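Local coordinates for protein putative oxidoreductase molybdopterin-binding subunit (PDB 4ZOH) that binds a pterin cytosine dinucleotide cofactor and probably serves as the molybdenum-carrying subunit of a xanthine dehydrogenase-like oxidoreductase, at residues V48-I60 with T70-I84. Sequence-based numbering, arbitrary orientation.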
loop_
_atom_site.group_PDB
_atom_site.type_symbol
_atom_site.label_atom_id
_atom_site.label_comp_id
_atom_site.label_asym_id
_atom_site.label_seq_id
_atom_site.Cartn_x
_atom_site.Cartn_y
_atom_site.Cartn_z
ATOM N N VAL A 48 -2.627 23.586 26.836
ATOM C CA VAL A 48 -2.239 22.218 26.682
ATOM C C VAL A 48 -0.738 22.190 26.691
ATOM O O VAL A 48 -0.118 22.913 25.930
ATOM C CB VAL A 48 -2.698 21.604 25.331
ATOM C CG1 VAL A 48 -2.559 20.119 25.432
ATOM C CG2 VAL A 48 -4.119 21.977 24.973
ATOM N N LYS A 49 -0.166 21.355 27.549
ATOM C CA LYS A 49 1.270 21.196 27.588
ATOM C C LYS A 49 1.747 20.352 26.377
ATOM O O LYS A 49 1.426 19.125 26.286
ATOM C CB LYS A 49 1.683 20.506 28.877
ATOM C CG LYS A 49 3.170 20.649 29.073
ATOM C CD LYS A 49 3.598 20.091 30.407
ATOM C CE LYS A 49 5.076 20.356 30.607
ATOM N NZ LYS A 49 5.663 19.144 31.209
ATOM N N LYS A 50 2.468 21.020 25.459
ATOM C CA LYS A 50 3.157 20.366 24.324
ATOM C C LYS A 50 4.274 19.530 24.935
ATOM O O LYS A 50 4.967 19.994 25.851
ATOM C CB LYS A 50 3.632 21.398 23.291
ATOM C CG LYS A 50 4.414 20.890 22.083
ATOM C CD LYS A 50 4.456 22.011 21.043
ATOM C CE LYS A 50 5.499 21.808 19.947
ATOM N NZ LYS A 50 5.122 20.743 18.984
ATOM N N GLU A 51 4.352 18.269 24.491
ATOM C CA GLU A 51 5.233 17.205 25.065
ATOM C C GLU A 51 5.572 16.189 23.982
ATOM O O GLU A 51 5.044 16.273 22.878
ATOM C CB GLU A 51 4.603 16.526 26.264
ATOM C CG GLU A 51 4.436 17.465 27.441
ATOM C CD GLU A 51 4.313 16.729 28.758
ATOM O OE1 GLU A 51 3.271 16.864 29.437
ATOM O OE2 GLU A 51 5.261 16.003 29.116
ATOM N N GLU A 52 6.496 15.274 24.260
ATOM C CA GLU A 52 6.933 14.324 23.263
ATOM C C GLU A 52 5.727 13.444 22.805
ATOM O O GLU A 52 5.127 12.744 23.620
ATOM C CB GLU A 52 8.028 13.456 23.851
ATOM C CG GLU A 52 8.661 12.516 22.840
ATOM C CD GLU A 52 9.953 11.952 23.386
ATOM O OE1 GLU A 52 9.945 10.795 23.887
ATOM O OE2 GLU A 52 10.953 12.704 23.371
ATOM N N GLY A 53 5.374 13.527 21.518
ATOM C CA GLY A 53 4.269 12.746 20.944
ATOM C C GLY A 53 2.955 13.492 21.102
ATOM O O GLY A 53 1.919 12.966 20.698
ATOM N N ILE A 54 3.010 14.732 21.642
ATOM C CA ILE A 54 1.822 15.556 21.944
ATOM C C ILE A 54 1.937 16.870 21.249
ATOM O O ILE A 54 2.874 17.633 21.483
ATOM C CB ILE A 54 1.560 15.674 23.466
ATOM C CG1 ILE A 54 1.292 14.274 24.050
ATOM C CG2 ILE A 54 0.355 16.554 23.728
ATOM C CD1 ILE A 54 1.497 14.183 25.545
ATOM N N PHE A 55 1.025 17.095 20.306
ATOM C CA PHE A 55 0.930 18.313 19.492
ATOM C C PHE A 55 -0.315 19.109 19.884
ATOM O O PHE A 55 -1.270 18.552 20.469
ATOM C CB PHE A 55 0.964 17.983 17.950
ATOM C CG PHE A 55 2.224 17.250 17.543
ATOM C CD1 PHE A 55 3.302 17.954 16.971
ATOM C CD2 PHE A 55 2.382 15.885 17.847
ATOM C CE1 PHE A 55 4.485 17.288 16.652
ATOM C CE2 PHE A 55 3.551 15.212 17.542
ATOM C CZ PHE A 55 4.607 15.912 16.970
ATOM N N THR A 56 -0.326 20.405 19.572
ATOM C CA THR A 56 -1.471 21.194 20.020
ATOM C C THR A 56 -1.945 21.981 18.838
ATOM O O THR A 56 -1.328 21.925 17.770
ATOM C CB THR A 56 -1.086 22.195 21.163
ATOM O OG1 THR A 56 -0.268 23.190 20.585
ATOM C CG2 THR A 56 -0.332 21.497 22.273
ATOM N N GLY A 57 -2.980 22.783 19.044
ATOM C CA GLY A 57 -3.484 23.581 17.965
ATOM C C GLY A 57 -2.463 24.532 17.419
ATOM O O GLY A 57 -2.590 24.964 16.269
ATOM N N GLU A 58 -1.490 24.922 18.243
ATOM C CA GLU A 58 -0.436 25.889 17.789
ATOM C C GLU A 58 0.417 25.302 16.700
ATOM O O GLU A 58 0.909 26.022 15.868
ATOM C CB GLU A 58 0.495 26.346 18.963
ATOM C CG GLU A 58 -0.259 27.062 20.106
ATOM C CD GLU A 58 -0.865 28.441 19.744
ATOM O OE1 GLU A 58 -0.692 28.990 18.609
ATOM O OE2 GLU A 58 -1.549 29.014 20.644
ATOM N N ASP A 59 0.563 23.982 16.714
ATOM C CA ASP A 59 1.258 23.272 15.650
ATOM C C ASP A 59 0.494 23.227 14.347
ATOM O O ASP A 59 1.078 22.945 13.313
ATOM C CB ASP A 59 1.584 21.852 16.091
ATOM C CG ASP A 59 2.509 21.817 17.277
ATOM O OD1 ASP A 59 3.533 22.506 17.248
ATOM O OD2 ASP A 59 2.266 21.075 18.235
ATOM N N ILE A 60 -0.809 23.498 14.397
ATOM C CA ILE A 60 -1.667 23.380 13.243
ATOM C C ILE A 60 -2.153 24.710 12.654
ATOM O O ILE A 60 -2.128 24.937 11.429
ATOM C CB ILE A 60 -2.878 22.453 13.567
ATOM C CG1 ILE A 60 -2.408 21.118 14.232
ATOM C CG2 ILE A 60 -3.682 22.162 12.295
ATOM C CD1 ILE A 60 -1.505 20.252 13.356
ATOM N N THR A 70 -6.887 26.399 19.866
ATOM C CA THR A 70 -5.565 26.778 20.507
ATOM C C THR A 70 -5.707 27.455 21.867
ATOM O O THR A 70 -5.174 26.950 22.836
ATOM C CB THR A 70 -4.744 27.696 19.609
ATOM O OG1 THR A 70 -5.567 28.790 19.232
ATOM C CG2 THR A 70 -4.319 26.992 18.351
ATOM N N LYS A 71 -6.469 28.558 21.947
ATOM C CA LYS A 71 -6.824 29.245 23.247
ATOM C C LYS A 71 -8.220 28.981 23.775
ATOM O O LYS A 71 -8.462 29.062 25.010
ATOM C CB LYS A 71 -6.775 30.761 23.124
ATOM C CG LYS A 71 -6.045 31.328 21.946
ATOM C CD LYS A 71 -4.620 31.638 22.317
ATOM C CE LYS A 71 -4.100 32.706 21.366
ATOM N NZ LYS A 71 -2.624 32.562 21.344
ATOM N N GLU A 72 -9.158 28.707 22.856
ATOM C CA GLU A 72 -10.555 28.653 23.245
ATOM C C GLU A 72 -11.323 27.549 22.485
ATOM O O GLU A 72 -11.442 27.602 21.239
ATOM C CB GLU A 72 -11.200 30.025 23.025
ATOM C CG GLU A 72 -12.574 30.231 23.719
ATOM C CD GLU A 72 -13.172 31.605 23.365
ATOM O OE1 GLU A 72 -12.385 32.549 23.094
ATOM O OE2 GLU A 72 -14.426 31.747 23.308
ATOM N N THR A 73 -11.831 26.590 23.258
ATOM C CA THR A 73 -12.668 25.533 22.734
ATOM C C THR A 73 -14.161 25.865 22.873
ATOM O O THR A 73 -14.583 26.283 23.962
ATOM C CB THR A 73 -12.357 24.174 23.374
ATOM O OG1 THR A 73 -13.212 23.185 22.764
ATOM C CG2 THR A 73 -12.563 24.180 24.862
ATOM N N THR A 74 -14.925 25.613 21.793
ATOM C CA THR A 74 -16.325 25.933 21.653
ATOM C C THR A 74 -17.388 24.806 21.604
ATOM O O THR A 74 -18.566 25.122 21.329
ATOM C CB THR A 74 -16.547 26.826 20.461
ATOM O OG1 THR A 74 -15.904 26.250 19.318
ATOM C CG2 THR A 74 -15.953 28.244 20.715
ATOM N N TYR A 75 -17.013 23.541 21.887
ATOM C CA TYR A 75 -17.979 22.414 21.971
ATOM C C TYR A 75 -17.308 21.211 22.538
ATOM O O TYR A 75 -16.126 20.967 22.235
ATOM C CB TYR A 75 -18.633 22.087 20.581
ATOM C CG TYR A 75 -17.722 21.730 19.429
ATOM C CD1 TYR A 75 -17.516 20.384 19.062
ATOM C CD2 TYR A 75 -17.025 22.713 18.710
ATOM C CE1 TYR A 75 -16.694 20.041 18.001
ATOM C CE2 TYR A 75 -16.195 22.377 17.652
ATOM C CZ TYR A 75 -16.045 21.010 17.290
ATOM O OH TYR A 75 -15.237 20.648 16.211
ATOM N N VAL A 76 -18.011 20.481 23.395
ATOM C CA VAL A 76 -17.617 19.120 23.760
ATOM C C VAL A 76 -17.396 18.320 22.449
ATOM O O VAL A 76 -18.210 18.425 21.482
ATOM C CB VAL A 76 -18.662 18.473 24.617
ATOM C CG1 VAL A 76 -18.231 17.086 25.145
ATOM C CG2 VAL A 76 -18.968 19.420 25.771
ATOM N N GLY A 77 -16.234 17.660 22.381
ATOM C CA GLY A 77 -15.828 16.883 21.207
ATOM C C GLY A 77 -14.858 17.624 20.297
ATOM O O GLY A 77 -14.340 17.012 19.328
ATOM N N GLN A 78 -14.633 18.931 20.547
ATOM C CA GLN A 78 -13.682 19.654 19.705
ATOM C C GLN A 78 -12.261 19.137 19.942
ATOM O O GLN A 78 -11.866 18.920 21.082
ATOM C CB GLN A 78 -13.727 21.155 19.869
ATOM C CG GLN A 78 -13.011 21.918 18.717
ATOM C CD GLN A 78 -13.057 23.408 18.988
ATOM O OE1 GLN A 78 -13.307 23.777 20.117
ATOM N NE2 GLN A 78 -12.900 24.254 17.967
ATOM N N PRO A 79 -11.522 18.880 18.852
ATOM C CA PRO A 79 -10.088 18.590 19.041
ATOM C C PRO A 79 -9.285 19.786 19.658
ATOM O O PRO A 79 -9.352 20.968 19.173
ATOM C CB PRO A 79 -9.590 18.282 17.605
ATOM C CG PRO A 79 -10.801 18.074 16.774
ATOM C CD PRO A 79 -11.915 18.888 17.417
ATOM N N ILE A 80 -8.571 19.451 20.716
ATOM C CA ILE A 80 -7.744 20.429 21.435
ATOM C C ILE A 80 -6.257 20.043 21.488
ATOM O O ILE A 80 -5.398 20.881 21.812
ATOM C CB ILE A 80 -8.341 20.746 22.851
ATOM C CG1 ILE A 80 -8.455 19.491 23.699
ATOM C CG2 ILE A 80 -9.675 21.441 22.637
ATOM C CD1 ILE A 80 -8.801 19.744 25.171
ATOM N N ALA A 81 -5.959 18.797 21.122
ATOM C CA ALA A 81 -4.590 18.277 21.107
ATOM C C ALA A 81 -4.534 17.045 20.197
ATOM O O ALA A 81 -5.589 16.393 19.963
ATOM C CB ALA A 81 -4.172 17.876 22.529
ATOM N N ILE A 82 -3.328 16.704 19.729
ATOM C CA ILE A 82 -3.115 15.545 18.821
ATOM C C ILE A 82 -1.992 14.695 19.406
ATOM O O ILE A 82 -0.917 15.246 19.700
ATOM C CB ILE A 82 -2.709 15.935 17.395
ATOM C CG1 ILE A 82 -3.552 17.056 16.817
ATOM C CG2 ILE A 82 -2.750 14.697 16.507
ATOM C CD1 ILE A 82 -2.910 18.418 16.846
ATOM N N VAL A 83 -2.232 13.392 19.628
ATOM C CA VAL A 83 -1.182 12.552 20.055
ATOM C C VAL A 83 -0.779 11.642 18.893
ATOM O O VAL A 83 -1.649 11.287 18.028
ATOM C CB VAL A 83 -1.484 11.753 21.307
ATOM C CG1 VAL A 83 -2.010 12.681 22.454
ATOM C CG2 VAL A 83 -2.426 10.576 21.080
ATOM N N ILE A 84 0.519 11.254 18.891
ATOM C CA ILE A 84 1.097 10.308 17.895
ATOM C C ILE A 84 1.797 9.130 18.580
ATOM O O ILE A 84 2.567 9.311 19.541
ATOM C CB ILE A 84 2.014 11.020 16.896
ATOM C CG1 ILE A 84 1.340 12.338 16.466
ATOM C CG2 ILE A 84 2.391 10.067 15.724
ATOM C CD1 ILE A 84 1.614 12.878 15.088
HETATM O O HOH W 1 -4.506 23.119 21.314
HETATM O O HOH W 2 -2.999 30.368 18.849
#
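Ile82 O lies at the edge of the Phe55 ring, near its plane, 3.8 Å from Phe55 CD2, while Ile84 CG1 approaches the ring obliquely at Phe55 CE2, 3.8 Å away. Both contacts belong to an antiparallel ladder in the a/b hammerhead domain of the aldehyde oxidase/xanthine dehydrogenase family, where 54-56 is an edge strand of the sheet within this chain, beside 79-84. Phe55 and Ile82 form a hydrogen-bonded pair: Phe55 N donates almost straight to Ile82 O (2.7 Å, 173° at the hydrogen), whereas Ile82 N meets Phe55 O from above its carbonyl plane. Ile84 N reaches Gly53 O in the carbonyl plane, extending the ladder into the type II turn of 51-54. On the Phe55 face, Ile60 and Ile82 meet tip to tip, Ile60 CG1 to Ile82 CD1 at 3.8 Å, and both also touch Leu231 of helix 223-235; on the other face, Ile54 and Val83 lie side by side. Ile80 and Ala81 form a classic beta bulge against Val37 of strand 32-38; on the side of 48-60, a water accepts from Gly57 N and donates to Ile80 O. Beyond the strand, Glu58, its chain bent at chi2 (-67°), lays its carboxylate across Thr70, with Glu58 OE2 3.6 Å from Thr70 CB; Thr70 OG1 itself bonds to Lys64 O. A long salt bridge links Glu58 OE2 to Lys71 NZ. With an alanine at Glu58, the Lys71 ammonium is likely to lose this counter-charge and Thr70 CB its carboxylate cover. Just after the strand, Thr56 OG1 accepts from Glu58 N at 3.2 Å, an ST turn.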